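Local coordinates for alpha-galacturonidase (Bacillus subtilis, PDB 3FEF), which hydrolyses alpha-1,4-linked di-galacturonate and related alpha-galacturonides, using NAD(+) and a manganese ion as cofactors, at residues His170-Thr175 against His206-Thr211; Lys177-Met182 against Ile197-Leu202; Ile52-His55 against Trp61-Glu64; Ala46-Val51 against Gln307-Leu312; Glu99-Tyr104 against Val421-Ser426. One frame throughout, in Å; residues are numbered along the deposited sequence. Where two conformers were deposited one is given.

Interaction 1: His170-Thr175 against His206-Thr211. With MG (magnesium ion), chain G.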
# COMPACT_ATOMS: atom_id res chain seq x y z
N HIS A 170 3.90 7.16 30.17
CA HIS A 170 3.08 6.61 31.24
C HIS A 170 1.65 7.17 31.23
O HIS A 170 0.88 6.86 32.11
CB HIS A 170 3.72 6.83 32.61
CG HIS A 170 3.87 8.28 32.96
ND1 HIS A 170 5.07 8.81 33.41
CD2 HIS A 170 3.00 9.31 32.90
CE1 HIS A 170 4.91 10.11 33.62
NE2 HIS A 170 3.66 10.43 33.33
N GLU A 171 1.30 7.98 30.23
CA GLU A 171 -0.02 8.58 30.23
C GLU A 171 -1.14 7.54 30.22
O GLU A 171 -2.13 7.68 30.93
CB GLU A 171 -0.18 9.55 29.05
CG GLU A 171 0.45 10.91 29.31
CD GLU A 171 0.09 11.47 30.68
OE1 GLU A 171 -1.08 11.87 30.89
OE2 GLU A 171 0.97 11.49 31.56
N VAL A 172 -0.99 6.49 29.42
CA VAL A 172 -2.04 5.50 29.33
C VAL A 172 -2.28 4.84 30.70
O VAL A 172 -3.40 4.45 31.02
CB VAL A 172 -1.75 4.46 28.25
CG1 VAL A 172 -2.84 3.40 28.24
CG2 VAL A 172 -1.63 5.12 26.86
N PHE A 173 -1.24 4.73 31.53
CA PHE A 173 -1.43 4.10 32.84
C PHE A 173 -2.45 4.87 33.67
O PHE A 173 -3.24 4.26 34.40
CB PHE A 173 -0.10 3.95 33.60
CG PHE A 173 0.95 3.21 32.82
CD1 PHE A 173 0.59 2.27 31.86
CD2 PHE A 173 2.30 3.47 33.04
CE1 PHE A 173 1.55 1.61 31.12
CE2 PHE A 173 3.28 2.81 32.31
CZ PHE A 173 2.91 1.87 31.34
N GLY A 174 -2.44 6.19 33.55
CA GLY A 174 -3.35 7.04 34.31
C GLY A 174 -4.80 6.85 33.91
O GLY A 174 -5.71 7.01 34.71
N THR A 175 -5.03 6.52 32.64
CA THR A 175 -6.39 6.26 32.20
C THR A 175 -6.85 4.88 32.64
O THR A 175 -8.01 4.68 32.98
CB THR A 175 -6.53 6.42 30.68
OG1 THR A 175 -6.15 7.77 30.34
CG2 THR A 175 -7.99 6.23 30.29
N HIS A 206 0.67 11.14 23.75
CA HIS A 206 -0.16 12.20 24.35
C HIS A 206 -1.50 12.44 23.65
O HIS A 206 -2.26 13.31 24.07
CB HIS A 206 0.61 13.53 24.49
CG HIS A 206 1.76 13.44 25.45
ND1 HIS A 206 2.83 14.30 25.42
CD2 HIS A 206 2.02 12.55 26.44
CE1 HIS A 206 3.69 13.97 26.37
NE2 HIS A 206 3.21 12.92 27.01
N PHE A 207 -1.76 11.69 22.59
CA PHE A 207 -3.03 11.77 21.87
C PHE A 207 -3.45 10.33 21.53
O PHE A 207 -3.63 9.97 20.37
CB PHE A 207 -2.87 12.60 20.60
CG PHE A 207 -4.18 13.08 19.99
CD1 PHE A 207 -5.08 13.85 20.74
CD2 PHE A 207 -4.50 12.77 18.67
CE1 PHE A 207 -6.28 14.29 20.18
CE2 PHE A 207 -5.69 13.20 18.11
CZ PHE A 207 -6.59 13.98 18.87
N THR A 208 -3.56 9.52 22.59
CA THR A 208 -3.90 8.12 22.52
C THR A 208 -5.36 7.88 22.89
O THR A 208 -5.95 8.62 23.69
CB THR A 208 -3.05 7.32 23.53
OG1 THR A 208 -2.89 8.10 24.71
CG2 THR A 208 -1.67 7.02 22.95
N TRP A 209 -5.95 6.83 22.32
CA TRP A 209 -7.36 6.58 22.47
C TRP A 209 -7.62 5.11 22.71
O TRP A 209 -6.93 4.23 22.17
CB TRP A 209 -8.11 7.03 21.20
CG TRP A 209 -7.95 8.51 20.99
CD1 TRP A 209 -6.84 9.16 20.53
CD2 TRP A 209 -8.93 9.52 21.27
NE1 TRP A 209 -7.08 10.52 20.50
CE2 TRP A 209 -8.35 10.76 20.94
CE3 TRP A 209 -10.25 9.49 21.75
CZ2 TRP A 209 -9.03 11.97 21.10
CZ3 TRP A 209 -10.93 10.69 21.90
CH2 TRP A 209 -10.33 11.91 21.58
N ILE A 210 -8.63 4.84 23.51
CA ILE A 210 -9.01 3.48 23.80
C ILE A 210 -10.33 3.21 23.15
O ILE A 210 -11.35 3.83 23.49
CB ILE A 210 -9.07 3.24 25.33
CG1 ILE A 210 -7.68 3.43 25.93
CG2 ILE A 210 -9.64 1.86 25.62
CD1 ILE A 210 -7.62 3.49 27.52
N THR A 211 -10.33 2.29 22.19
CA THR A 211 -11.53 1.99 21.43
C THR A 211 -12.21 0.70 21.94
O THR A 211 -13.35 0.41 21.60
CB THR A 211 -11.17 1.82 19.95
OG1 THR A 211 -10.18 0.80 19.83
CG2 THR A 211 -10.59 3.10 19.42
MG MG G . 4.29 11.40 28.36
O HOH W 1 5.49 10.04 29.89
O HOH W 2 3.47 12.01 30.46
O HOH W 3 5.79 11.20 26.57

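Interaction 2: Lys177-Met182 against Ile197-Leu202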
# COMPACT_ATOMS: atom_id res chain seq x y z
N LYS A 177 -5.92 3.56 35.45
CA LYS A 177 -6.24 3.70 36.88
C LYS A 177 -7.61 4.35 37.04
O LYS A 177 -8.38 3.97 37.92
CB LYS A 177 -5.18 4.53 37.61
CG LYS A 177 -3.77 3.92 37.60
CD LYS A 177 -2.79 4.81 38.39
CE LYS A 177 -1.35 4.31 38.27
NZ LYS A 177 -1.20 2.92 38.80
N LEU A 178 -7.91 5.32 36.17
CA LEU A 178 -9.21 5.98 36.18
C LEU A 178 -10.32 4.96 35.93
O LEU A 178 -11.33 4.94 36.62
CB LEU A 178 -9.27 7.07 35.11
CG LEU A 178 -10.66 7.67 34.84
CD1 LEU A 178 -11.19 8.37 36.10
CD2 LEU A 178 -10.63 8.62 33.66
N LEU A 179 -10.13 4.12 34.92
CA LEU A 179 -11.09 3.08 34.61
C LEU A 179 -11.20 2.04 35.75
O LEU A 179 -12.29 1.56 36.05
CB LEU A 179 -10.71 2.39 33.30
CG LEU A 179 -10.84 3.20 31.99
CD1 LEU A 179 -10.10 2.48 30.87
CD2 LEU A 179 -12.30 3.39 31.61
N ALA A 180 -10.08 1.66 36.37
CA ALA A 180 -10.19 0.73 37.49
C ALA A 180 -11.06 1.33 38.61
O ALA A 180 -11.91 0.64 39.17
CB ALA A 180 -8.82 0.35 38.02
N GLU A 181 -10.89 2.61 38.91
CA GLU A 181 -11.70 3.25 39.94
C GLU A 181 -13.17 3.37 39.55
O GLU A 181 -14.06 3.30 40.41
CB GLU A 181 -11.11 4.59 40.36
CG GLU A 181 -9.75 4.44 41.05
CD GLU A 181 -9.25 5.70 41.69
OE1 GLU A 181 -10.05 6.65 41.85
OE2 GLU A 181 -8.06 5.74 42.04
N MSE A 182 -13.42 3.52 38.25
CA MSE A 182 -14.78 3.58 37.75
C MSE A 182 -15.48 2.24 37.94
O MSE A 182 -16.65 2.20 38.31
CB MSE A 182 -14.78 4.00 36.27
CG MSE A 182 -16.05 3.66 35.53
SE MSE A 182 -15.79 3.75 33.56
CE MSE A 182 -14.98 1.98 33.32
N ILE A 197 -7.00 -3.84 33.63
CA ILE A 197 -7.85 -3.09 32.73
C ILE A 197 -7.21 -3.25 31.37
O ILE A 197 -6.23 -2.59 31.06
CB ILE A 197 -7.91 -1.59 33.09
CG1 ILE A 197 -8.25 -1.44 34.58
CG2 ILE A 197 -8.98 -0.88 32.21
CD1 ILE A 197 -9.66 -1.96 34.89
N ARG A 198 -7.76 -4.17 30.58
CA ARG A 198 -7.15 -4.55 29.33
C ARG A 198 -7.72 -3.65 28.27
O ARG A 198 -8.93 -3.69 27.98
CB ARG A 198 -7.48 -6.01 29.01
CG ARG A 198 -7.06 -6.96 30.14
CD ARG A 198 -5.55 -7.20 30.13
NE ARG A 198 -5.10 -7.88 31.35
CZ ARG A 198 -3.83 -8.12 31.65
NH1 ARG A 198 -2.86 -7.77 30.81
NH2 ARG A 198 -3.51 -8.72 32.80
N VAL A 199 -6.87 -2.81 27.71
CA VAL A 199 -7.38 -1.81 26.81
C VAL A 199 -6.77 -1.97 25.42
O VAL A 199 -5.62 -2.40 25.28
CB VAL A 199 -7.12 -0.37 27.37
CG1 VAL A 199 -7.88 -0.14 28.67
CG2 VAL A 199 -5.63 -0.11 27.57
N ASN A 200 -7.55 -1.65 24.40
CA ASN A 200 -7.01 -1.52 23.06
C ASN A 200 -6.73 -0.05 22.81
O ASN A 200 -7.65 0.73 22.55
CB ASN A 200 -7.96 -2.08 22.00
CG ASN A 200 -7.35 -2.02 20.60
OD1 ASN A 200 -6.30 -2.59 20.36
ND2 ASN A 200 -8.00 -1.33 19.68
N VAL A 201 -5.46 0.32 22.90
CA VAL A 201 -5.07 1.72 22.86
C VAL A 201 -4.25 2.05 21.60
O VAL A 201 -3.43 1.25 21.13
CB VAL A 201 -4.27 2.06 24.12
CG1 VAL A 201 -2.97 1.28 24.14
CG2 VAL A 201 -4.02 3.57 24.23
N LEU A 202 -4.49 3.24 21.04
CA LEU A 202 -3.89 3.60 19.77
C LEU A 202 -3.93 5.11 19.53
O LEU A 202 -4.78 5.82 20.06
CB LEU A 202 -4.54 2.82 18.62
CG LEU A 202 -6.03 3.04 18.26
CD1 LEU A 202 -6.30 2.62 16.81
CD2 LEU A 202 -6.97 2.26 19.18

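Interaction 3: Ile52-His55 against Trp61-Glu64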
# COMPACT_ATOMS: atom_id res chain seq x y z
N ILE A 52 24.13 8.02 44.73
CA ILE A 52 22.83 7.53 45.17
C ILE A 52 22.55 6.12 44.63
O ILE A 52 22.05 5.25 45.34
CB ILE A 52 21.73 8.48 44.72
CG1 ILE A 52 21.89 9.84 45.43
CG2 ILE A 52 20.36 7.87 44.96
CD1 ILE A 52 21.12 10.97 44.75
N GLY A 53 22.90 5.88 43.38
CA GLY A 53 22.65 4.57 42.79
C GLY A 53 23.37 3.43 43.51
O GLY A 53 22.79 2.36 43.77
N ASN A 54 24.64 3.68 43.81
CA ASN A 54 25.48 2.69 44.49
C ASN A 54 25.14 2.54 45.98
O ASN A 54 25.74 1.73 46.67
CB ASN A 54 26.97 3.00 44.28
CG ASN A 54 27.42 2.67 42.88
OD1 ASN A 54 26.91 1.74 42.26
ND2 ASN A 54 28.38 3.43 42.36
N HIS A 55 24.20 3.33 46.46
CA HIS A 55 23.66 3.16 47.81
C HIS A 55 22.29 2.50 47.75
O HIS A 55 21.61 2.39 48.77
CB HIS A 55 23.48 4.51 48.52
CG HIS A 55 24.75 5.13 49.00
ND1 HIS A 55 25.81 4.40 49.49
CD2 HIS A 55 25.11 6.43 49.11
CE1 HIS A 55 26.78 5.22 49.86
NE2 HIS A 55 26.38 6.46 49.64
N TRP A 61 23.02 -3.63 41.23
CA TRP A 61 23.50 -2.84 40.12
C TRP A 61 24.62 -1.86 40.49
O TRP A 61 24.50 -1.11 41.44
CB TRP A 61 22.33 -2.11 39.45
CG TRP A 61 21.38 -3.07 38.77
CD1 TRP A 61 20.36 -3.77 39.34
CD2 TRP A 61 21.40 -3.45 37.39
NE1 TRP A 61 19.73 -4.55 38.40
CE2 TRP A 61 20.35 -4.37 37.19
CE3 TRP A 61 22.19 -3.08 36.29
CZ2 TRP A 61 20.07 -4.93 35.95
CZ3 TRP A 61 21.91 -3.63 35.06
CH2 TRP A 61 20.86 -4.55 34.90
N ARG A 62 25.70 -1.87 39.73
CA ARG A 62 26.78 -0.94 39.92
C ARG A 62 26.65 0.24 38.95
O ARG A 62 26.55 0.05 37.73
CB ARG A 62 28.14 -1.63 39.76
CG ARG A 62 29.33 -0.68 39.57
CD ARG A 62 30.52 -1.14 40.40
NE ARG A 62 31.72 -1.41 39.62
CZ ARG A 62 32.87 -1.86 40.14
NH1 ARG A 62 32.97 -2.08 41.45
NH2 ARG A 62 33.93 -2.08 39.36
N TYR A 63 26.63 1.44 39.50
CA TYR A 63 26.49 2.64 38.71
C TYR A 63 27.84 3.31 38.53
O TYR A 63 28.64 3.32 39.45
CB TYR A 63 25.54 3.60 39.41
CG TYR A 63 24.12 3.10 39.42
CD1 TYR A 63 23.69 2.18 40.38
CD2 TYR A 63 23.20 3.53 38.46
CE1 TYR A 63 22.39 1.72 40.39
CE2 TYR A 63 21.90 3.07 38.47
CZ TYR A 63 21.50 2.17 39.43
OH TYR A 63 20.21 1.72 39.43
N GLU A 64 28.07 3.86 37.35
CA GLU A 64 29.27 4.62 37.06
C GLU A 64 28.94 5.83 36.17
O GLU A 64 28.47 5.67 35.04
CB GLU A 64 30.32 3.72 36.38
CG GLU A 64 31.73 4.30 36.35
CD GLU A 64 32.60 3.77 35.20
OE1 GLU A 64 32.22 2.75 34.55
OE2 GLU A 64 33.66 4.39 34.92

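Interaction 4: Ala46-Val51 against Gln307-Leu312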
# COMPACT_ATOMS: atom_id res chain seq x y z
N ALA A 46 25.30 13.55 36.98
CA ALA A 46 25.45 12.12 36.76
C ALA A 46 26.22 11.51 37.93
O ALA A 46 25.89 10.43 38.40
CB ALA A 46 26.17 11.85 35.44
N GLN A 47 27.23 12.23 38.41
CA GLN A 47 28.07 11.75 39.50
C GLN A 47 27.25 11.55 40.77
O GLN A 47 27.43 10.58 41.50
CB GLN A 47 29.22 12.73 39.76
CG GLN A 47 30.36 12.18 40.62
CD GLN A 47 31.53 13.14 40.75
OE1 GLN A 47 31.34 14.35 40.87
NE2 GLN A 47 32.74 12.60 40.73
N LYS A 48 26.33 12.47 41.02
CA LYS A 48 25.42 12.36 42.15
C LYS A 48 24.44 11.18 42.04
O LYS A 48 24.17 10.50 43.03
CB LYS A 48 24.67 13.67 42.33
CG LYS A 48 25.56 14.78 42.86
CD LYS A 48 24.83 16.10 42.88
CE LYS A 48 25.77 17.23 43.26
NZ LYS A 48 25.03 18.51 43.38
N ASN A 49 23.90 10.94 40.85
CA ASN A 49 23.11 9.74 40.63
C ASN A 49 23.95 8.48 40.78
O ASN A 49 23.44 7.42 41.15
CB ASN A 49 22.46 9.77 39.25
CG ASN A 49 21.12 10.46 39.26
OD1 ASN A 49 20.49 10.55 40.30
ND2 ASN A 49 20.69 10.95 38.10
N GLU A 50 25.23 8.59 40.49
CA GLU A 50 26.10 7.43 40.64
C GLU A 50 26.23 7.07 42.12
O GLU A 50 26.22 5.90 42.47
CB GLU A 50 27.46 7.70 40.03
CG GLU A 50 28.47 6.64 40.36
CD GLU A 50 29.88 7.19 40.38
OE1 GLU A 50 30.47 7.39 39.28
OE2 GLU A 50 30.39 7.43 41.49
N VAL A 51 26.35 8.08 42.97
CA VAL A 51 26.54 7.84 44.41
C VAL A 51 25.23 7.36 45.05
O VAL A 51 25.22 6.41 45.82
CB VAL A 51 27.05 9.12 45.14
CG1 VAL A 51 27.07 8.91 46.65
CG2 VAL A 51 28.43 9.51 44.63
N GLN A 307 17.59 19.82 45.94
CA GLN A 307 17.75 19.77 47.39
C GLN A 307 17.58 18.35 47.89
O GLN A 307 18.38 17.88 48.70
CB GLN A 307 16.75 20.68 48.08
CG GLN A 307 16.96 22.14 47.76
CD GLN A 307 15.87 23.02 48.34
OE1 GLN A 307 15.60 23.00 49.55
NE2 GLN A 307 15.23 23.82 47.48
N GLU A 308 16.54 17.68 47.42
CA GLU A 308 16.32 16.29 47.77
C GLU A 308 17.54 15.44 47.42
O GLU A 308 18.01 14.63 48.23
CB GLU A 308 15.07 15.73 47.10
CG GLU A 308 14.50 14.53 47.86
CD GLU A 308 13.93 13.44 46.96
OE1 GLU A 308 13.69 13.69 45.76
OE2 GLU A 308 13.72 12.31 47.48
N THR A 309 18.06 15.64 46.22
CA THR A 309 19.28 14.94 45.81
C THR A 309 20.45 15.17 46.79
O THR A 309 21.17 14.23 47.15
CB THR A 309 19.74 15.37 44.41
OG1 THR A 309 18.78 14.92 43.43
CG2 THR A 309 21.13 14.80 44.12
N GLU A 310 20.65 16.42 47.21
CA GLU A 310 21.75 16.70 48.14
C GLU A 310 21.49 16.04 49.49
O GLU A 310 22.41 15.65 50.19
CB GLU A 310 21.96 18.22 48.30
CG GLU A 310 22.49 18.92 47.05
CD GLU A 310 23.73 18.23 46.47
OE1 GLU A 310 24.69 17.94 47.23
OE2 GLU A 310 23.74 17.97 45.24
N ARG A 311 20.21 15.88 49.82
CA ARG A 311 19.80 15.23 51.06
C ARG A 311 20.28 13.79 51.07
O ARG A 311 21.00 13.37 51.99
CB ARG A 311 18.28 15.27 51.18
CG ARG A 311 17.76 15.47 52.60
CD ARG A 311 16.24 15.49 52.60
NE ARG A 311 15.69 14.17 52.27
CZ ARG A 311 14.46 13.95 51.82
NH1 ARG A 311 13.62 14.97 51.64
NH2 ARG A 311 14.06 12.71 51.54
N LEU A 312 19.89 13.04 50.05
CA LEU A 312 20.30 11.65 49.93
C LEU A 312 21.82 11.52 49.94
O LEU A 312 22.36 10.60 50.52
CB LEU A 312 19.70 11.00 48.68
CG LEU A 312 18.17 11.03 48.57
CD1 LEU A 312 17.69 10.64 47.17
CD2 LEU A 312 17.51 10.14 49.62

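Interaction 5: Glu99-Tyr104 against Val421-Ser426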
# COMPACT_ATOMS: atom_id res chain seq x y z
N GLU A 99 2.08 33.62 23.99
CA GLU A 99 0.98 34.27 24.72
C GLU A 99 0.82 35.72 24.30
O GLU A 99 -0.26 36.29 24.42
CB GLU A 99 1.20 34.20 26.24
CG GLU A 99 1.30 32.77 26.76
CD GLU A 99 1.57 32.68 28.26
OE1 GLU A 99 1.76 33.73 28.93
OE2 GLU A 99 1.60 31.53 28.77
N ARG A 100 1.90 36.31 23.80
CA ARG A 100 1.82 37.66 23.25
C ARG A 100 0.92 37.70 22.02
O ARG A 100 0.42 38.75 21.66
CB ARG A 100 3.20 38.12 22.83
CG ARG A 100 3.56 37.74 21.41
CD ARG A 100 4.91 38.30 21.09
NE ARG A 100 5.36 37.98 19.75
CZ ARG A 100 6.63 38.04 19.39
NH1 ARG A 100 7.55 38.41 20.27
NH2 ARG A 100 6.99 37.72 18.15
N CYS A 101 0.73 36.55 21.37
CA CYS A 101 -0.21 36.46 20.25
C CYS A 101 -1.51 35.79 20.65
O CYS A 101 -2.30 35.41 19.79
CB CYS A 101 0.38 35.68 19.09
SG CYS A 101 1.89 36.38 18.45
N GLY A 102 -1.72 35.60 21.95
CA GLY A 102 -2.98 35.02 22.42
C GLY A 102 -3.03 33.50 22.48
O GLY A 102 -4.09 32.92 22.70
N ILE A 103 -1.88 32.85 22.30
CA ILE A 103 -1.82 31.40 22.31
C ILE A 103 -1.32 30.87 23.65
O ILE A 103 -0.19 31.15 24.04
CB ILE A 103 -0.88 30.88 21.21
CG1 ILE A 103 -1.43 31.28 19.83
CG2 ILE A 103 -0.69 29.36 21.34
CD1 ILE A 103 -0.47 31.04 18.70
N TYR A 104 -2.18 30.11 24.34
CA TYR A 104 -1.79 29.45 25.58
C TYR A 104 -1.50 27.98 25.37
O TYR A 104 -2.10 27.32 24.52
CB TYR A 104 -2.86 29.64 26.65
CG TYR A 104 -2.90 31.08 27.07
CD1 TYR A 104 -2.33 31.49 28.26
CD2 TYR A 104 -3.45 32.04 26.24
CE1 TYR A 104 -2.33 32.81 28.63
CE2 TYR A 104 -3.46 33.37 26.60
CZ TYR A 104 -2.89 33.74 27.80
OH TYR A 104 -2.89 35.05 28.18
N VAL A 421 -2.10 27.32 16.33
CA VAL A 421 -1.62 28.55 15.71
C VAL A 421 -2.68 29.18 14.81
O VAL A 421 -2.68 28.99 13.61
CB VAL A 421 -0.30 28.31 14.97
CG1 VAL A 421 0.23 29.58 14.35
CG2 VAL A 421 0.74 27.71 15.95
N GLN A 422 -3.59 29.93 15.43
CA GLN A 422 -4.72 30.54 14.72
C GLN A 422 -4.58 32.05 14.60
O GLN A 422 -5.50 32.79 14.92
CB GLN A 422 -6.03 30.22 15.44
CG GLN A 422 -6.52 28.79 15.27
CD GLN A 422 -8.03 28.71 15.29
OE1 GLN A 422 -8.62 27.68 14.95
NE2 GLN A 422 -8.68 29.81 15.69
N ILE A 423 -3.42 32.50 14.16
CA ILE A 423 -3.14 33.92 14.09
C ILE A 423 -2.77 34.24 12.64
O ILE A 423 -2.54 33.33 11.87
CB ILE A 423 -1.99 34.31 15.04
CG1 ILE A 423 -0.74 33.49 14.72
CG2 ILE A 423 -2.42 34.08 16.50
CD1 ILE A 423 0.43 33.72 15.70
N ASP A 424 -2.73 35.53 12.29
CA ASP A 424 -2.38 35.92 10.94
C ASP A 424 -1.03 35.37 10.63
O ASP A 424 -0.25 35.09 11.53
CB ASP A 424 -2.34 37.45 10.79
CG ASP A 424 -3.72 38.05 10.79
OD1 ASP A 424 -4.70 37.27 10.80
OD2 ASP A 424 -3.82 39.30 10.78
N ARG A 425 -0.74 35.24 9.34
CA ARG A 425 0.48 34.60 8.89
C ARG A 425 1.72 35.41 9.26
O ARG A 425 2.74 34.85 9.65
CB ARG A 425 0.43 34.30 7.39
CG ARG A 425 1.55 33.40 6.89
CD ARG A 425 1.34 33.01 5.41
NE ARG A 425 1.80 34.05 4.49
CZ ARG A 425 1.69 33.98 3.16
NH1 ARG A 425 1.12 32.93 2.58
NH2 ARG A 425 2.15 34.97 2.41
N SER A 426 1.64 36.73 9.13
CA SER A 426 2.79 37.58 9.48
C SER A 426 3.04 37.60 10.98
O SER A 426 4.19 37.64 11.42
CB SER A 426 2.61 39.01 8.97
OG SER A 426 1.38 39.54 9.41

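Interaction 1: His170-Thr175 against His206-Thr211
Glu171 and His206 meet at the metal end of this contact, where the first turn of helix 171-187 faces the start of strand 207-215. The touch is made by the carboxylate's stem: CG of Glu171 lies 3.7 Å from CD2 of His206, coming obliquely to the ring, while carboxylate and imidazole planes stand 77° apart. The glutamate chain is bent at its second torsion (chi2 -47°), which turns the carboxylate away from the imidazole and toward a water on the metal. Further along the helix the packing is buried and largely apolar. Val172 sends CG2 across to OG1 of Thr208 at 3.9 Å, a van der Waals contact; the hydroxyl itself is hydrogen-bonded to the carbonyl of Ala267. One turn on, the methyl CG2 of Thr175 and CD1 of Ile210 meet tip to tip, 3.9 Å apart, with strand 197-202 adding Val201 and Val199 to the same layer.

The metal side holds water by contrast. NE2 of His206 binds the magnesium ion at 2.3 Å, and three waters occupy further positions round the metal. One of them donates to OE2 of Glu171 over 2.8 Å, so this carboxylate belongs to the second shell; its other oxygen, OE1, is held by the backbone N of Gly269. ND1 of His206 is fixed by Thr110, which sets the rotation of the ring. Cys169 supplies the second protein ligand, and His170, the proton donor by similarity, follows it directly. This cysteine-histidine metal centre is the catalytic site characteristic of family 4 glycoside hydrolases.

Interaction 2: Lys177-Met182 against Ile197-Leu202
Ile197 settles on Leu179 and Ala180, joining helix 171-187 to the antiparallel sheet that includes strands 197-202 and 207-215. It is an alpha-on-beta packing in which the short axes lie 9.2 Å apart and run at 127° to each other. The two branches of the isoleucine divide the work. CG2, anti to the backbone N, meets CD1 of Leu179 at 3.8 Å; the longer branch lies along Ala180, with CG1 3.9 Å from its CB and CD1 against its CA. Such close approach to the helix backbone is consistent with the small side chain of Ala180. Replacing Ile197 by an alanine would probably open a gap beside Ala180 and let the end of Leu179 turn more freely.

In the next shell, Phe224 of helix 220-231 packs on Leu179 and Leu220 on Ile197, while Val191 covers Ala180. The carbonyl of Ile197 is hydrogen-bonded by the side-chain NE2 of Gln176, one residue before the helical segment. Next along the strand, Arg198 forms a salt bridge with Glu340 of a second subunit. Two residues beyond Ile197, Val199 makes the last touch, its CG1 lying 4.1 Å from CD1 of Leu179.

Interaction 3: Ile52-His55 against Trp61-Glu64
Within the Rossmann-type nucleotide-binding domain, the beta-alpha-beta unit of strand 34-39, helix 43-53 and strand 61-66 closes where Gly53 and Asn54, at the helix end, meet Tyr63 on the edge strand. The side-chain amide of Asn54 grips the backbone of this one residue twice. Its OD1 accepts from N of Tyr63 at 2.8 Å along a nearly straight N-H line (177°), and its ND2 donates to O of Tyr63 at 2.9 Å with a more bent angle of 155°. In each bond the donor is tilted a little over 20° from the carbonyl plane, and the pair of bonds fixes the flip of the amide.

Beside these bonds, CA of Gly53 sits over one face of the Tyr63 ring, 3.9 Å from the centroid, in a CH-pi contact displaced toward the rim. A CB on Gly53 would collide with CG of the ring. Replacing Tyr63 by an alanine would probably strip Gly53 of its aromatic cover and leave a gap beside Met23 and Leu26 of helix 18-28, although the backbone bonds to Asn54 could persist. The range belongs to the NAD(+)-binding region assigned by similarity, and the arrangement is that of a helix returning to its sheet in a beta-alpha-beta crossover of the Rossmann fold.

Interaction 4: Ala46-Val51 against Gln307-Leu312
Helices 43-53 and 295-314 come nearest in this contact at Lys48 and Thr309, whose CA atoms are 7.6 Å apart. Between them the side chain of Lys48 does most of the touching. It leaves its helix with CG anti to the carbonyl carbon (chi1 -71°) and is extended from there on, so that the aliphatic stem passes Thr309 and the amino group arrives at Glu310. Against Thr309 the stem crosses at about a right angle: both CB and CD of the lysine lie 4.1 Å from the methyl CG2. That methyl faces the lysine, whereas the hydroxyl OG1 is engaged by Gln16 and Arg20 and by the carbonyl of Lys305 one turn back.

Helix 43-53 is the crossover helix of a Rossmann-type beta-alpha-beta unit, in a region assigned to NAD(+) binding by similarity; helix 295-314 belongs to the C-terminal domain of the family 4 glycoside hydrolases. The contact joins these two parts of the fold across 255 intervening residues.

Charge enters at the far end of the lysine. Glu310 leaves its helix at an angle to the contact, but its chain is bent at the second torsion (chi2 -51°), which brings the carboxylate back across toward Lys48. NZ of Lys48 and OE2 of Glu310 form a salt bridge, modelled at 2.3 Å; the separation is too short to be taken literally, and the exact placing of the two ends is doubtful. Glu44, a turn earlier on the lysine's helix, offers NZ a long, weak second ion pair.

Interaction 5: Glu99-Tyr104 against Val421-Ser426
Ile423 points its side chain at Cys101 and Ile103 in a loop-to-loop hydrophobic packing, which joins the loop between helices 88-96 and 112-136, in the Rossmann-type N-terminal part of the fold, to the lead-in of the C-terminal helix 425-435. Both of its branches reach Cys101, and the longer one also meets Ile103. CG1 stands between the backbone N and the carbonyl carbon (chi1 57°), a crowded position that carries CD1 forward to CB of Cys101 at 3.9 Å. CD1 also lies 4.1 Å from SG of the cysteine, so the thiol takes part here as a packing surface.

Ile103 approaches differently. Its side chain crosses that of Ile423 at about a right angle, and the two CD1 methyls meet at 4.1 Å. The same methyl of Ile103 rests on the chain at Val421, 4.1 Å from its CA; since the CB of Val421 is directed away, backbone counts for more than side chain at this point. Gly102 has backbone angles (phi 87°) at which a CB would jam against the preceding carbonyl O, and Cys101 and Ile103 on its two sides both point toward the 421-426 segment.

Pro113 of helix 112-136 packs on both Ile103 and Val421, and Ala428 on Ile423. Arg100 adds a salt bridge to Asp434 of the C-terminal helix, while Arg425 forms one with Asp257 of a third subunit. The shorter branch of Ile423, CG2, lies against the peptide oxygen of Cys101 at 3.6 Å.

In the fold
The five contacts illustrate how chemistry follows place. Interactions 1 and 2 are buried and share helix 171-187 and one antiparallel sheet: both pack apolar side chains, but interaction 1, nearer the centre of the chain, also opens onto the metal and its waters. Trp209 N and Leu202 O, 2.7 Å apart, probably join them by a hydrogen bond. Interactions 3 and 4 share helix 43-53, with Ile52 of one packing on Thr309 and Leu312 of the other. Interaction 3 buries Gly53 and Tyr63 but has Asn54, with its pair of side-chain amide bonds, at an exposed rim; interaction 4 carries a partly exposed ion pair. Interaction 5, also partly buried, is apolar and lies across the chain's centre from interaction 3.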